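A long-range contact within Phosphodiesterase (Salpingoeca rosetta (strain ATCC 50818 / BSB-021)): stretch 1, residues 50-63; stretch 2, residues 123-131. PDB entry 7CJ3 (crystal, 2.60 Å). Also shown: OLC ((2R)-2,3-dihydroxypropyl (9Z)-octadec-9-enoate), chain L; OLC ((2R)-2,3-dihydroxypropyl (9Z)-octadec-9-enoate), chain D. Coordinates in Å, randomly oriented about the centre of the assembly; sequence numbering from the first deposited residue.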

ATOM      1  N   ARG B  50     -11.168 -11.893  23.568  1.00 35.96           N
ATOM      2  CA  ARG B  50     -11.489 -13.295  23.171  1.00 39.28           C
ATOM      3  C   ARG B  50     -11.575 -13.417  21.640  1.00 39.38           C
ATOM      4  O   ARG B  50     -11.164 -14.479  21.104  1.00 39.20           O
ATOM      5  N   VAL B  51     -12.088 -12.386  20.961  1.00 36.00           N
ATOM      6  CA  VAL B  51     -12.221 -12.358  19.475  1.00 34.71           C
ATOM      7  C   VAL B  51     -10.825 -12.388  18.873  1.00 34.18           C
ATOM      8  O   VAL B  51     -10.593 -13.240  17.971  1.00 38.83           O
ATOM      9  N   PHE B  52      -9.945 -11.510  19.355  1.00 33.08           N
ATOM     10  CA  PHE B  52      -8.556 -11.351  18.843  1.00 30.92           C
ATOM     11  C   PHE B  52      -7.696 -12.533  19.308  1.00 28.07           C
ATOM     12  O   PHE B  52      -6.692 -12.784  18.657  1.00 28.37           O
ATOM     13  N   ALA B  53      -8.093 -13.258  20.356  1.00 29.83           N
ATOM     14  CA  ALA B  53      -7.412 -14.487  20.829  1.00 33.31           C
ATOM     15  C   ALA B  53      -7.843 -15.701  19.990  1.00 38.33           C
ATOM     16  O   ALA B  53      -7.004 -16.582  19.753  1.00 44.46           O
ATOM     17  N   LYS B  54      -9.102 -15.769  19.556  1.00 38.61           N
ATOM     18  CA  LYS B  54      -9.612 -16.889  18.717  1.00 38.07           C
ATOM     19  C   LYS B  54      -9.092 -16.710  17.282  1.00 40.41           C
ATOM     20  O   LYS B  54      -8.973 -17.722  16.546  1.00 42.35           O
ATOM     21  N   PHE B  55      -8.822 -15.458  16.894  1.00 37.69           N
ATOM     22  CA  PHE B  55      -8.509 -15.029  15.506  1.00 32.51           C
ATOM     23  C   PHE B  55      -7.268 -14.141  15.560  1.00 31.94           C
ATOM     24  O   PHE B  55      -7.403 -12.902  15.648  1.00 30.01           O
ATOM     25  N   SER B  56      -6.080 -14.761  15.539  1.00 30.24           N
ATOM     26  CA  SER B  56      -4.793 -14.123  15.905  1.00 27.11           C
ATOM     27  C   SER B  56      -4.228 -13.272  14.768  1.00 25.08           C
ATOM     28  O   SER B  56      -3.288 -12.522  15.030  1.00 32.86           O
ATOM     29  N   HIS B  57      -4.761 -13.358  13.556  1.00 22.96           N
ATOM     30  CA  HIS B  57      -4.207 -12.650  12.374  1.00 24.08           C
ATOM     31  C   HIS B  57      -4.897 -11.301  12.172  1.00 22.69           C
ATOM     32  O   HIS B  57      -4.372 -10.492  11.375  1.00 20.50           O
ATOM     33  N   LEU B  58      -5.982 -11.045  12.913  1.00 25.39           N
ATOM     34  CA  LEU B  58      -6.910  -9.907  12.658  1.00 24.88           C
ATOM     35  C   LEU B  58      -6.202  -8.565  12.907  1.00 25.58           C
ATOM     36  O   LEU B  58      -6.350  -7.669  12.051  1.00 24.83           O
ATOM     37  N   GLN B  59      -5.412  -8.431  13.972  1.00 28.59           N
ATOM     38  CA  GLN B  59      -4.703  -7.156  14.308  1.00 30.09           C
ATOM     39  C   GLN B  59      -3.716  -6.849  13.170  1.00 25.48           C
ATOM     40  O   GLN B  59      -3.652  -5.697  12.685  1.00 20.73           O
ATOM     41  N   SER B  60      -3.009  -7.862  12.690  1.00 24.78           N
ATOM     42  CA  SER B  60      -2.009  -7.728  11.606  1.00 24.38           C
ATOM     43  C   SER B  60      -2.686  -7.201  10.359  1.00 22.27           C
ATOM     44  O   SER B  60      -2.135  -6.297   9.739  1.00 20.79           O
ATOM     45  N   PHE B  61      -3.837  -7.789  10.007  1.00 21.92           N
ATOM     46  CA  PHE B  61      -4.612  -7.443   8.792  1.00 20.00           C
ATOM     47  C   PHE B  61      -5.002  -5.962   8.832  1.00 18.28           C
ATOM     48  O   PHE B  61      -4.660  -5.221   7.900  1.00 18.72           O
ATOM     49  N   TYR B  62      -5.634  -5.543   9.931  1.00 18.15           N
ATOM     50  CA  TYR B  62      -6.112  -4.155  10.158  1.00 18.15           C
ATOM     51  C   TYR B  62      -4.892  -3.216  10.216  1.00 16.91           C
ATOM     52  O   TYR B  62      -4.873  -2.224   9.443  1.00 19.06           O
ATOM     53  N   GLY B  63      -3.884  -3.545  11.021  1.00 13.45           N
ATOM     54  CA  GLY B  63      -2.637  -2.775  11.086  1.00 12.46           C
ATOM     55  C   GLY B  63      -2.103  -2.533   9.700  1.00 12.17           C
ATOM     56  O   GLY B  63      -1.941  -1.365   9.308  1.00 12.23           O
ATOM     57  N   GLY B 123     -22.129 -16.776  14.633  1.00 32.89           N
ATOM     58  CA  GLY B 123     -21.689 -16.091  15.856  1.00 34.90           C
ATOM     59  C   GLY B 123     -20.328 -15.432  15.662  1.00 34.36           C
ATOM     60  O   GLY B 123     -19.585 -15.284  16.658  1.00 34.34           O
ATOM     61  N   ASN B 124     -20.021 -15.056  14.416  1.00 35.74           N
ATOM     62  CA  ASN B 124     -18.810 -14.304  14.000  1.00 32.08           C
ATOM     63  C   ASN B 124     -19.054 -12.842  14.320  1.00 30.44           C
ATOM     64  O   ASN B 124     -20.196 -12.405  14.395  1.00 26.81           O
ATOM     65  N   PRO B 125     -17.990 -12.036  14.523  1.00 32.31           N
ATOM     66  CA  PRO B 125     -18.175 -10.604  14.799  1.00 30.47           C
ATOM     67  C   PRO B 125     -18.556  -9.781  13.556  1.00 29.39           C
ATOM     68  O   PRO B 125     -18.060 -10.031  12.488  1.00 31.73           O
ATOM     69  N   VAL B 126     -19.443  -8.812  13.744  1.00 29.47           N
ATOM     70  CA  VAL B 126     -19.890  -7.820  12.738  1.00 29.24           C
ATOM     71  C   VAL B 126     -19.272  -6.473  13.124  1.00 30.75           C
ATOM     72  O   VAL B 126     -19.729  -5.849  14.091  1.00 37.04           O
ATOM     73  N   TRP B 127     -18.250  -6.043  12.389  1.00 30.22           N
ATOM     74  CA  TRP B 127     -17.471  -4.821  12.694  1.00 26.88           C
ATOM     75  C   TRP B 127     -18.271  -3.616  12.207  1.00 26.62           C
ATOM     76  O   TRP B 127     -18.264  -3.351  10.955  1.00 26.35           O
ATOM     77  N   LEU B 128     -18.906  -2.895  13.149  1.00 24.24           N
ATOM     78  CA  LEU B 128     -19.749  -1.708  12.848  1.00 23.41           C
ATOM     79  C   LEU B 128     -18.869  -0.554  12.340  1.00 22.35           C
ATOM     80  O   LEU B 128     -19.357   0.330  11.584  1.00 19.78           O
ATOM     81  N   MET B 129     -17.589  -0.577  12.700  1.00 22.24           N
ATOM     82  CA  MET B 129     -16.592   0.437  12.253  1.00 22.96           C
ATOM     83  C   MET B 129     -16.329   0.289  10.745  1.00 19.30           C
ATOM     84  O   MET B 129     -16.363   1.313  10.046  1.00 17.62           O
ATOM     85  N   ARG B 130     -16.138  -0.933  10.244  1.00 17.79           N
ATOM     86  CA  ARG B 130     -16.007  -1.161   8.780  1.00 17.29           C
ATOM     87  C   ARG B 130     -17.280  -0.654   8.088  1.00 18.66           C
ATOM     88  O   ARG B 130     -17.142   0.173   7.159  1.00 18.39           O
ATOM     89  N   TYR B 131     -18.461  -1.069   8.556  1.00 18.04           N
ATOM     90  CA  TYR B 131     -19.757  -0.599   7.996  1.00 18.69           C
ATOM     91  C   TYR B 131     -19.826   0.940   8.068  1.00 17.71           C
ATOM     92  O   TYR B 131     -20.178   1.559   7.038  1.00 19.52           O
TER

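Side-chain packing between residues 50-63 and 123-131 of the phosphodiesterase, two stretches whose touching residues lie at least 65 positions apart in sequence. The contact buries 299 Å², both sides summed, and is carried by side chains. Trp127, at the N-cap position just before the helix that begins at Leu128, loses the most surface (84 Å²). Its CA-to-CB bond points toward stretch 1, and chi1 in the m well (-60°) with chi2 at 130° extends the indole among Val51, Phe52, Leu58 and Tyr62. Because these four residues come from two helical segments joined by the type I turn from Phe55 to Leu58, a single indole bridges both.

Tyr62 is next, with 48 Å² covered. It points toward stretch 2 with chi1 m (-51°), and its ring turns an edge to the face of the Trp127 five-membered ring in an offset arrangement, centroids 5.5 Å apart and planes at 85°. This brings the phenol oxygen close to the indole nitrogen: Trp127 NE1 donates to Tyr62 OH at 2.9 Å. The distance is short, but the N-H...acceptor angle of 119° is far from linear, so the hydrogen bond is weak. Tyr62 OH is also hydrogen-bonded elsewhere in the structure. On the next turn of chain after Trp127, Arg130 (chi1 t, chi2 t, chi3 p) approaches the same tyrosine, with Arg130 NH1 4.4 Å from Tyr62 CE1; this is a packing contact, and the guanidinium finds its hydrogen bonds elsewhere in the structure.

The six-membered part of the indole meets apolar groups. Val51, pointing toward stretch 2 with chi1 t, places CG1 3.7 Å from Trp127 CH2. Phe52 starts sideways, but its m rotamer brings the ring end nearer, so that Phe52 CZ lies 4.2 Å from Trp127 CH2. Their planes differ by just 12°, yet with centroids 5.9 Å apart the rings are slid past each other and barely overlap. Leu58 (m, t) meets the indole at its edge, with Leu58 CD1 4.4 Å from Trp127 CZ2.

Pro125, with 41 Å² covered, packs against both Val51 and Phe55. Its CA-to-CB bond points toward stretch 1 and its ring is puckered C-gamma endo: Pro125 CG is 4.0 Å from Val51 CG1, and Pro125 CD is 4.1 Å from Phe55 CE2. Phe55, the first residue to leave helical geometry after the helix, also points inward in the m rotamer. The tip of its ring reaches Asn124, whose CA-to-CB bond is sideways but whose end comes nearer, leaving Asn124 OD1 4.0 Å from Phe55 CZ.

The two monoolein molecules touch stretch 1 away from this contact. His57 NE2 and O25 of OLC chain L share a hydrogen bond of 2.7 Å, and the chain L lipid also lies over one face of the Phe61 ring. OLC chain D runs past Gln59, Ser60 and Gly63; its C8 is 4.0 Å from Gly63 CA, where a beta carbon would clash with it.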

ATOM      1  CB  ARG B  50     -12.756 -13.805  23.860  1.00 41.02           C
ATOM      2  CG  ARG B  50     -12.559 -14.086  25.343  1.00 45.98           C
ATOM      3  CD  ARG B  50     -12.956 -15.493  25.755  1.00 53.99           C
ATOM      4  NE  ARG B  50     -12.689 -15.649  27.180  1.00 58.75           N
ATOM      5  CZ  ARG B  50     -13.404 -15.096  28.155  1.00 60.13           C
ATOM      6  NH1 ARG B  50     -14.470 -14.364  27.876  1.00 64.42           N
ATOM      7  NH2 ARG B  50     -13.056 -15.284  29.418  1.00 63.53           N
ATOM      8  CB  VAL B  51     -13.033 -11.155  18.970  1.00 34.51           C
ATOM      9  CG1 VAL B  51     -12.784 -10.881  17.502  1.00 36.13           C
ATOM     10  CG2 VAL B  51     -14.521 -11.376  19.193  1.00 35.02           C
ATOM     11  CB  PHE B  52      -7.988  -9.976  19.218  1.00 28.74           C
ATOM     12  CG  PHE B  52      -8.585  -8.819  18.453  1.00 32.03           C
ATOM     13  CD1 PHE B  52      -8.492  -8.750  17.070  1.00 33.20           C
ATOM     14  CD2 PHE B  52      -9.230  -7.781  19.113  1.00 32.88           C
ATOM     15  CE1 PHE B  52      -9.056  -7.695  16.368  1.00 37.65           C
ATOM     16  CE2 PHE B  52      -9.773  -6.709  18.416  1.00 33.11           C
ATOM     17  CZ  PHE B  52      -9.695  -6.667  17.044  1.00 37.05           C
ATOM     18  CB  ALA B  53      -7.683 -14.711  22.292  1.00 35.14           C
ATOM     19  CB  LYS B  54     -11.144 -16.916  18.783  1.00 39.74           C
ATOM     20  CG  LYS B  54     -11.835 -18.064  18.053  1.00 40.68           C
ATOM     21  CD  LYS B  54     -13.313 -17.850  17.786  1.00 39.76           C
ATOM     22  CE  LYS B  54     -13.996 -19.119  17.302  1.00 41.01           C
ATOM     23  NZ  LYS B  54     -14.235 -20.113  18.392  1.00 41.41           N
ATOM     24  CB  PHE B  55      -9.692 -14.261  14.918  1.00 32.28           C
ATOM     25  CG  PHE B  55     -11.005 -15.008  14.810  1.00 34.74           C
ATOM     26  CD1 PHE B  55     -11.063 -16.293  14.287  1.00 33.94           C
ATOM     27  CD2 PHE B  55     -12.199 -14.396  15.171  1.00 37.42           C
ATOM     28  CE1 PHE B  55     -12.274 -16.951  14.148  1.00 32.90           C
ATOM     29  CE2 PHE B  55     -13.412 -15.057  15.027  1.00 36.03           C
ATOM     30  CZ  PHE B  55     -13.448 -16.333  14.515  1.00 33.40           C
ATOM     31  CB  SER B  56      -3.816 -15.189  16.253  1.00 25.74           C
ATOM     32  OG  SER B  56      -4.481 -16.409  16.163  1.00 26.05           O
ATOM     33  CB  HIS B  57      -4.232 -13.569  11.144  1.00 25.31           C
ATOM     34  CG  HIS B  57      -3.639 -14.910  11.420  1.00 27.48           C
ATOM     35  ND1 HIS B  57      -2.322 -15.080  11.856  1.00 27.98           N
ATOM     36  CD2 HIS B  57      -4.222 -16.128  11.470  1.00 30.06           C
ATOM     37  CE1 HIS B  57      -2.103 -16.358  12.109  1.00 28.55           C
ATOM     38  NE2 HIS B  57      -3.242 -17.029  11.849  1.00 33.37           N
ATOM     39  CB  LEU B  58      -8.192 -10.099  13.472  1.00 23.21           C
ATOM     40  CG  LEU B  58      -9.117 -11.201  12.950  1.00 23.09           C
ATOM     41  CD1 LEU B  58     -10.460 -11.210  13.670  1.00 23.88           C
ATOM     42  CD2 LEU B  58      -9.363 -11.030  11.477  1.00 23.68           C
ATOM     43  CB  GLN B  59      -4.079  -7.305  15.710  1.00 37.18           C
ATOM     44  CG  GLN B  59      -3.316  -6.112  16.264  1.00 42.22           C
ATOM     45  CD  GLN B  59      -2.743  -6.463  17.624  1.00 50.66           C
ATOM     46  OE1 GLN B  59      -3.028  -7.542  18.174  1.00 48.95           O
ATOM     47  NE2 GLN B  59      -1.949  -5.545  18.164  1.00 48.96           N
ATOM     48  CB  SER B  60      -1.380  -9.057  11.312  1.00 29.34           C
ATOM     49  OG  SER B  60      -0.533  -9.472  12.378  1.00 40.83           O
ATOM     50  CB  PHE B  61      -5.829  -8.350   8.685  1.00 21.33           C
ATOM     51  CG  PHE B  61      -5.558  -9.814   8.447  1.00 21.12           C
ATOM     52  CD1 PHE B  61      -4.279 -10.289   8.199  1.00 22.22           C
ATOM     53  CD2 PHE B  61      -6.612 -10.716   8.420  1.00 21.56           C
ATOM     54  CE1 PHE B  61      -4.051 -11.649   8.001  1.00 21.41           C
ATOM     55  CE2 PHE B  61      -6.389 -12.068   8.208  1.00 20.86           C
ATOM     56  CZ  PHE B  61      -5.107 -12.530   8.001  1.00 20.08           C
ATOM     57  CB  TYR B  62      -7.082  -4.119  11.354  1.00 18.23           C
ATOM     58  CG  TYR B  62      -8.208  -5.130  11.281  1.00 19.04           C
ATOM     59  CD1 TYR B  62      -8.795  -5.496  10.073  1.00 20.18           C
ATOM     60  CD2 TYR B  62      -8.689  -5.746  12.427  1.00 19.01           C
ATOM     61  CE1 TYR B  62      -9.795  -6.457  10.012  1.00 20.68           C
ATOM     62  CE2 TYR B  62      -9.688  -6.710  12.391  1.00 18.83           C
ATOM     63  CZ  TYR B  62     -10.251  -7.069  11.176  1.00 20.85           C
ATOM     64  OH  TYR B  62     -11.236  -8.027  11.140  1.00 20.12           O
ATOM     65  CB  ASN B 124     -18.496 -14.481  12.505  1.00 29.72           C
ATOM     66  CG  ASN B 124     -17.725 -15.751  12.184  1.00 25.63           C
ATOM     67  OD1 ASN B 124     -17.212 -16.410  13.077  1.00 23.04           O
ATOM     68  ND2 ASN B 124     -17.634 -16.104  10.919  1.00 26.79           N
ATOM     69  CB  PRO B 125     -16.829 -10.155  15.385  1.00 30.42           C
ATOM     70  CG  PRO B 125     -15.817 -11.228  14.978  1.00 32.82           C
ATOM     71  CD  PRO B 125     -16.584 -12.469  14.555  1.00 29.96           C
ATOM     72  CB  VAL B 126     -21.427  -7.741  12.713  1.00 28.18           C
ATOM     73  CG1 VAL B 126     -21.947  -6.898  11.552  1.00 29.10           C
ATOM     74  CG2 VAL B 126     -22.042  -9.120  12.696  1.00 27.40           C
ATOM     75  CB  TRP B 127     -16.113  -4.887  12.019  1.00 25.13           C
ATOM     76  CG  TRP B 127     -15.243  -6.034  12.431  1.00 25.37           C
ATOM     77  CD1 TRP B 127     -14.603  -6.906  11.592  1.00 27.09           C
ATOM     78  CD2 TRP B 127     -14.825  -6.391  13.761  1.00 26.35           C
ATOM     79  NE1 TRP B 127     -13.832  -7.780  12.306  1.00 26.30           N
ATOM     80  CE2 TRP B 127     -13.957  -7.500  13.638  1.00 27.05           C
ATOM     81  CE3 TRP B 127     -15.078  -5.880  15.039  1.00 25.40           C
ATOM     82  CZ2 TRP B 127     -13.363  -8.113  14.746  1.00 29.07           C
ATOM     83  CZ3 TRP B 127     -14.498  -6.500  16.129  1.00 25.14           C
ATOM     84  CH2 TRP B 127     -13.637  -7.587  15.989  1.00 26.50           C
ATOM     85  CB  LEU B 128     -20.480  -1.354  14.141  1.00 25.21           C
ATOM     86  CG  LEU B 128     -21.569  -2.359  14.545  1.00 26.06           C
ATOM     87  CD1 LEU B 128     -21.946  -2.219  16.023  1.00 25.44           C
ATOM     88  CD2 LEU B 128     -22.797  -2.195  13.652  1.00 26.36           C
ATOM     89  CB  MET B 129     -15.287   0.331  13.048  1.00 25.94           C
ATOM     90  CG  MET B 129     -14.275   1.409  12.701  1.00 29.33           C
ATOM     91  SD  MET B 129     -14.759   3.088  13.149  1.00 33.87           S
ATOM     92  CE  MET B 129     -14.155   3.060  14.837  1.00 37.02           C
ATOM     93  CB  ARG B 130     -15.695  -2.606   8.415  1.00 15.58           C
ATOM     94  CG  ARG B 130     -15.337  -2.775   6.941  1.00 16.00           C
ATOM     95  CD  ARG B 130     -14.622  -4.095   6.649  1.00 15.89           C
ATOM     96  NE  ARG B 130     -15.307  -5.223   7.267  1.00 15.40           N
ATOM     97  CZ  ARG B 130     -14.714  -6.337   7.704  1.00 16.74           C
ATOM     98  NH1 ARG B 130     -13.406  -6.533   7.546  1.00 18.61           N
ATOM     99  NH2 ARG B 130     -15.440  -7.277   8.275  1.00 16.46           N
ATOM    100  CB  TYR B 131     -20.933  -1.306   8.682  1.00 19.82           C
ATOM    101  CG  TYR B 131     -21.239  -2.684   8.147  1.00 20.57           C
ATOM    102  CD1 TYR B 131     -21.854  -2.859   6.898  1.00 20.93           C
ATOM    103  CD2 TYR B 131     -20.954  -3.824   8.888  1.00 20.97           C
ATOM    104  CE1 TYR B 131     -22.148  -4.117   6.395  1.00 20.16           C
ATOM    105  CE2 TYR B 131     -21.255  -5.094   8.408  1.00 21.14           C
ATOM    106  CZ  TYR B 131     -21.851  -5.244   7.159  1.00 21.83           C
ATOM    107  OH  TYR B 131     -22.152  -6.500   6.691  1.00 22.73           O
TER
HETATM  108  C18 OLC L 402      -2.460  -3.538  -0.126  1.00 33.55           C
HETATM  109  C10 OLC L 402      -4.524  -9.486   4.100  1.00 34.14           C
HETATM  110  C9  OLC L 402      -4.012 -10.464   3.331  1.00 35.11           C
HETATM  111  C17 OLC L 402      -3.149  -3.487   1.236  1.00 30.89           C
HETATM  112  C11 OLC L 402      -3.730  -8.338   4.674  1.00 28.89           C
HETATM  113  C8  OLC L 402      -2.542 -10.426   2.987  1.00 35.18           C
HETATM  114  C24 OLC L 402      -1.773 -19.739  10.294  1.00 51.07           C
HETATM  115  C16 OLC L 402      -2.173  -3.972   2.241  1.00 27.12           C
HETATM  116  C12 OLC L 402      -4.515  -7.137   4.313  1.00 26.22           C
HETATM  117  C7  OLC L 402      -2.218 -11.496   1.994  1.00 32.42           C
HETATM  118  C15 OLC L 402      -1.984  -5.477   2.051  1.00 28.67           C
HETATM  119  C13 OLC L 402      -3.645  -6.011   3.858  1.00 25.96           C
HETATM  120  C6  OLC L 402      -2.594 -12.862   2.551  1.00 35.21           C
HETATM  121  C14 OLC L 402      -3.169  -6.347   2.472  1.00 28.39           C
HETATM  122  C5  OLC L 402      -1.915 -13.300   3.825  1.00 33.35           C
HETATM  123  C4  OLC L 402      -2.990 -13.788   4.750  1.00 36.95           C
HETATM  124  C3  OLC L 402      -2.356 -14.447   5.969  1.00 40.17           C
HETATM  125  C2  OLC L 402      -1.697 -15.773   5.647  1.00 43.73           C
HETATM  126  C21 OLC L 402      -1.933 -18.849   8.036  1.00 51.91           C
HETATM  127  C1  OLC L 402      -2.254 -16.792   6.599  1.00 52.71           C
HETATM  128  C22 OLC L 402      -1.444 -18.500   9.426  1.00 52.22           C
HETATM  129  O19 OLC L 402      -3.428 -16.674   6.942  1.00 60.36           O
HETATM  130  O25 OLC L 402      -1.901 -19.420  11.695  1.00 44.97           O
HETATM  131  O23 OLC L 402      -0.027 -18.091   9.404  1.00 47.09           O
HETATM  132  O20 OLC L 402      -1.413 -17.885   7.116  1.00 56.02           O
HETATM  133  C18 OLC D 402       2.008  -0.936   3.627  1.00 17.94           C
HETATM  134  C10 OLC D 402       1.406  -4.461  11.191  1.00 30.44           C
HETATM  135  C9  OLC D 402       1.180  -3.718  12.283  1.00 28.77           C
HETATM  136  C17 OLC D 402       2.026  -2.417   3.899  1.00 18.16           C
HETATM  137  C11 OLC D 402       2.343  -4.084  10.062  1.00 27.32           C
HETATM  138  C8  OLC D 402       0.240  -4.310  13.322  1.00 29.86           C
HETATM  139  C16 OLC D 402       2.166  -2.707   5.383  1.00 18.57           C
HETATM  140  C12 OLC D 402       2.897  -5.338   9.339  1.00 23.55           C
HETATM  141  C7  OLC D 402       0.800  -5.653  13.866  1.00 33.20           C
HETATM  142  C15 OLC D 402       2.957  -3.975   5.660  1.00 18.29           C
HETATM  143  C13 OLC D 402       2.696  -5.308   7.831  1.00 20.95           C
HETATM  144  C6  OLC D 402       0.322  -6.026  15.286  1.00 36.03           C
HETATM  145  C14 OLC D 402       3.318  -4.124   7.117  1.00 18.82           C
HETATM  146  C5  OLC D 402       0.308  -7.535  15.610  1.00 38.59           C